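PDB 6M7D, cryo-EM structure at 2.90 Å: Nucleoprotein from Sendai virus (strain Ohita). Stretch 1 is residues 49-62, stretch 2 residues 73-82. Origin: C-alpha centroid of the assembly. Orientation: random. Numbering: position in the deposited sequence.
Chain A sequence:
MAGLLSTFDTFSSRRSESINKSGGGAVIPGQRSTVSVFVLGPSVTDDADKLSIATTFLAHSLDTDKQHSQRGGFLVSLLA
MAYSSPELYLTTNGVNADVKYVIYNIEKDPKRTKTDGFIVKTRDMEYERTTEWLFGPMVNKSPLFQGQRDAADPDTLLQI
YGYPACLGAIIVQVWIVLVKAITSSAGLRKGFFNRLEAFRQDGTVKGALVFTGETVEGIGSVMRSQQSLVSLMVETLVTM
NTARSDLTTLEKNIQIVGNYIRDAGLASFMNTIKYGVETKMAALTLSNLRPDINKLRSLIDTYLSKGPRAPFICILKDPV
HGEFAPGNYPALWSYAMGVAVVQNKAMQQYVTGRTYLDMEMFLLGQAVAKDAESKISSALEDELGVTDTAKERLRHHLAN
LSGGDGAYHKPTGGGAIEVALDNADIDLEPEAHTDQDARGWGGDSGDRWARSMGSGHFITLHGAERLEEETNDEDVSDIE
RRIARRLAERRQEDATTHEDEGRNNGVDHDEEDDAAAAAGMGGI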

# COMPACT_ATOMS: atom_id res chain seq x y z
N ASP A 49 27.42 8.58 -11.03
CA ASP A 49 27.67 7.12 -10.91
C ASP A 49 26.57 6.51 -10.04
O ASP A 49 26.05 5.44 -10.41
CB ASP A 49 29.05 6.85 -10.32
CG ASP A 49 30.19 7.38 -11.17
OD1 ASP A 49 31.35 7.27 -10.73
OD2 ASP A 49 29.91 7.91 -12.27
N LYS A 50 26.21 7.19 -8.95
CA LYS A 50 25.17 6.71 -8.01
C LYS A 50 23.83 6.60 -8.74
O LYS A 50 23.13 5.60 -8.54
CB LYS A 50 25.09 7.64 -6.79
CG LYS A 50 26.32 7.62 -5.90
CD LYS A 50 26.23 8.57 -4.72
CE LYS A 50 27.46 8.52 -3.83
NZ LYS A 50 27.35 9.48 -2.70
N LEU A 51 23.50 7.59 -9.58
CA LEU A 51 22.25 7.55 -10.34
C LEU A 51 22.30 6.47 -11.41
O LEU A 51 21.28 5.82 -11.69
CB LEU A 51 21.95 8.91 -10.96
CG LEU A 51 20.52 9.03 -11.48
CD1 LEU A 51 19.54 8.98 -10.32
CD2 LEU A 51 20.34 10.28 -12.30
N SER A 52 23.47 6.26 -12.02
CA SER A 52 23.61 5.17 -12.98
C SER A 52 23.40 3.82 -12.30
O SER A 52 22.79 2.92 -12.88
CB SER A 52 24.97 5.24 -13.65
OG SER A 52 24.92 4.72 -14.96
N ILE A 53 23.91 3.68 -11.08
CA ILE A 53 23.73 2.43 -10.35
C ILE A 53 22.27 2.23 -9.98
O ILE A 53 21.74 1.12 -10.03
CB ILE A 53 24.64 2.41 -9.11
CG1 ILE A 53 26.10 2.27 -9.52
CG2 ILE A 53 24.24 1.30 -8.18
CD1 ILE A 53 27.05 2.47 -8.39
N ALA A 54 21.59 3.31 -9.59
CA ALA A 54 20.16 3.22 -9.29
C ALA A 54 19.36 2.81 -10.52
O ALA A 54 18.46 1.97 -10.43
CB ALA A 54 19.66 4.55 -8.74
N THR A 55 19.69 3.38 -11.67
CA THR A 55 18.99 3.01 -12.90
C THR A 55 19.32 1.58 -13.30
O THR A 55 18.47 0.87 -13.85
CB THR A 55 19.35 3.99 -14.02
OG1 THR A 55 18.99 5.31 -13.62
CG2 THR A 55 18.60 3.64 -15.29
N THR A 56 20.54 1.12 -13.02
CA THR A 56 20.89 -0.26 -13.31
C THR A 56 20.11 -1.22 -12.42
O THR A 56 19.63 -2.26 -12.89
CB THR A 56 22.39 -0.48 -13.13
OG1 THR A 56 23.09 0.71 -13.53
CG2 THR A 56 22.86 -1.64 -13.98
N PHE A 57 19.98 -0.89 -11.14
CA PHE A 57 19.14 -1.69 -10.25
C PHE A 57 17.70 -1.73 -10.74
O PHE A 57 17.07 -2.79 -10.76
CB PHE A 57 19.19 -1.12 -8.83
CG PHE A 57 20.49 -1.32 -8.13
CD1 PHE A 57 20.79 -0.60 -7.00
CD2 PHE A 57 21.41 -2.24 -8.61
CE1 PHE A 57 21.99 -0.79 -6.35
CE2 PHE A 57 22.60 -2.43 -7.96
CZ PHE A 57 22.89 -1.70 -6.83
N LEU A 58 17.17 -0.58 -11.15
CA LEU A 58 15.79 -0.53 -11.62
C LEU A 58 15.61 -1.34 -12.89
O LEU A 58 14.58 -1.99 -13.09
CB LEU A 58 15.36 0.91 -11.84
CG LEU A 58 13.86 1.10 -12.06
CD1 LEU A 58 13.10 0.92 -10.77
CD2 LEU A 58 13.59 2.45 -12.66
N ALA A 59 16.60 -1.31 -13.78
CA ALA A 59 16.49 -2.06 -15.03
C ALA A 59 16.67 -3.55 -14.80
O ALA A 59 16.11 -4.37 -15.54
CB ALA A 59 17.52 -1.55 -16.03
N HIS A 60 17.45 -3.92 -13.79
CA HIS A 60 17.63 -5.33 -13.48
C HIS A 60 16.41 -5.90 -12.79
O HIS A 60 16.10 -7.09 -12.92
CB HIS A 60 18.87 -5.52 -12.62
CG HIS A 60 20.14 -5.62 -13.40
ND1 HIS A 60 20.45 -4.78 -14.44
CD2 HIS A 60 21.19 -6.47 -13.29
CE1 HIS A 60 21.63 -5.10 -14.94
NE2 HIS A 60 22.10 -6.13 -14.26
N SER A 61 15.72 -5.07 -12.00
CA SER A 61 14.49 -5.52 -11.31
C SER A 61 13.43 -5.87 -12.37
O SER A 61 12.73 -6.89 -12.20
CB SER A 61 13.99 -4.47 -10.36
OG SER A 61 13.66 -3.27 -11.06
N LEU A 62 13.34 -5.05 -13.41
CA LEU A 62 12.36 -5.19 -14.52
C LEU A 62 12.66 -6.41 -15.41
O LEU A 62 11.73 -6.83 -16.13
CB LEU A 62 12.33 -3.90 -15.35
CG LEU A 62 11.89 -2.65 -14.59
CD1 LEU A 62 11.92 -1.43 -15.49
CD2 LEU A 62 10.51 -2.84 -13.99
N GLY A 73 15.52 -8.44 -4.94
CA GLY A 73 16.75 -7.99 -4.33
C GLY A 73 17.33 -6.77 -4.99
O GLY A 73 17.97 -5.95 -4.34
N PHE A 74 17.12 -6.62 -6.29
CA PHE A 74 17.51 -5.38 -6.96
C PHE A 74 16.65 -4.22 -6.51
O PHE A 74 17.14 -3.10 -6.33
CB PHE A 74 17.44 -5.55 -8.47
CG PHE A 74 18.61 -6.27 -9.04
CD1 PHE A 74 19.88 -5.77 -8.87
CD2 PHE A 74 18.44 -7.46 -9.71
CE1 PHE A 74 20.96 -6.43 -9.38
CE2 PHE A 74 19.52 -8.12 -10.22
CZ PHE A 74 20.78 -7.61 -10.06
N LEU A 75 15.35 -4.46 -6.31
CA LEU A 75 14.50 -3.43 -5.73
C LEU A 75 14.91 -3.11 -4.30
O LEU A 75 14.86 -1.95 -3.88
CB LEU A 75 13.04 -3.85 -5.80
CG LEU A 75 12.38 -3.61 -7.15
CD1 LEU A 75 10.93 -4.02 -7.10
CD2 LEU A 75 12.51 -2.16 -7.53
N VAL A 76 15.33 -4.12 -3.55
CA VAL A 76 15.81 -3.90 -2.19
C VAL A 76 17.09 -3.09 -2.20
O VAL A 76 17.30 -2.21 -1.35
CB VAL A 76 15.99 -5.26 -1.48
CG1 VAL A 76 16.89 -5.13 -0.28
CG2 VAL A 76 14.65 -5.81 -1.06
N SER A 77 17.97 -3.36 -3.16
CA SER A 77 19.17 -2.56 -3.35
C SER A 77 18.82 -1.11 -3.63
O SER A 77 19.41 -0.19 -3.05
CB SER A 77 19.98 -3.13 -4.51
OG SER A 77 20.59 -4.35 -4.16
N LEU A 78 17.87 -0.90 -4.53
CA LEU A 78 17.44 0.46 -4.86
C LEU A 78 16.90 1.18 -3.64
O LEU A 78 17.26 2.34 -3.39
CB LEU A 78 16.40 0.40 -5.97
CG LEU A 78 15.91 1.73 -6.52
CD1 LEU A 78 17.09 2.58 -6.93
CD2 LEU A 78 15.01 1.47 -7.70
N LEU A 79 16.05 0.52 -2.86
CA LEU A 79 15.49 1.16 -1.68
C LEU A 79 16.55 1.38 -0.60
O LEU A 79 16.41 2.30 0.21
CB LEU A 79 14.34 0.34 -1.12
CG LEU A 79 13.21 -0.01 -2.08
CD1 LEU A 79 12.55 -1.29 -1.64
CD2 LEU A 79 12.20 1.10 -2.16
N ALA A 80 17.59 0.55 -0.57
CA ALA A 80 18.67 0.75 0.38
C ALA A 80 19.62 1.86 -0.04
O ALA A 80 20.34 2.39 0.81
CB ALA A 80 19.45 -0.55 0.57
N MET A 81 19.64 2.20 -1.32
CA MET A 81 20.46 3.33 -1.78
C MET A 81 20.09 4.63 -1.09
O MET A 81 20.91 5.56 -1.08
CB MET A 81 20.32 3.51 -3.28
CG MET A 81 20.99 2.45 -4.09
SD MET A 81 20.99 2.88 -5.83
CE MET A 81 22.25 4.14 -5.83
N ALA A 82 18.89 4.73 -0.53
CA ALA A 82 18.44 5.95 0.11
C ALA A 82 19.13 6.22 1.44
O ALA A 82 18.95 7.30 2.00
CB ALA A 82 16.93 5.88 0.33

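Stretch 1 lies in one helix that begins earlier in the chain, and most of stretch 2 belongs to another that also begins earlier; the two run in nearly antiparallel directions, at 155°, with their axes 8.2 Å apart at closest approach. The backbones come nearest at two points, Phe-57 CA to Phe-74 CA at 5.2 Å and Ala-54 CA to Leu-78 CA at 5.9 Å. No hydrogen bond joins the stretches; the contact, which buries 564 Å² in all, rests on apolar and aromatic packing, while the backbone amides and carbonyls are largely engaged within each helix.

Gly-73 touches nothing across the interface, but its carbonyl O accepts a 3.1 Å hydrogen bond from Ser-77 OG, one turn later. Phe-74, whose CA-CB bond points toward stretch 1, has the largest area covered in stretch 2. Its CB lies 3.6 Å from the backbone O of Phe-57, and His-60 CB lies over one face of its ring in a CH-π contact, 3.5 Å from the centroid and 10° off the normal. The imidazole itself turns its edge to that ring, with the planes at 74° and His-60 CD2 3.4 Å from Phe-74 CZ. This brings polarized C-H groups against the aromatic π cloud. Phe-57 CD2 also approaches Phe-74 CD1, at 3.9 Å.

Leu-75 starts out sideways, yet its end comes nearer; the closest approach is that of Leu-75 CG to Ser-61 CB, at 3.7 Å. The hydroxyl of Ser-61 is engaged within its own helix, where Ser-61 OG donates to Leu-58 O at 2.6 Å. Val-76 stays out of reach.

Ser-77 likewise contributes carbon: its CB sits over a face of the Phe-57 ring, 3.8 Å from the centroid, in a CH-π contact. Leu-78 follows at the second close backbone approach. Its two methyls reach different partners, CD1 at 3.7 Å from Ala-54 CB and CD2 at 3.7 Å from Leu-58 CD1. The small side chain of Ala-54 accompanies the close backbone approach here.

Leu-79 and Ala-80 make no contact, and the interface resumes at Met-81, whose CA-to-CB bond points toward stretch 1. Its SD is 3.6 Å from Ala-54 CB and 3.7 Å from Phe-57 CD1; the sulfur approaches the Phe-57 ring obliquely, 4.8 Å from its centroid, so the polarizable thioether packs against aromatic carbon. The terminal CE extends to 3.2 Å from Lys-50 O and 4.2 Å from Ile-53 CG2. Ala-82 lies beyond the contact.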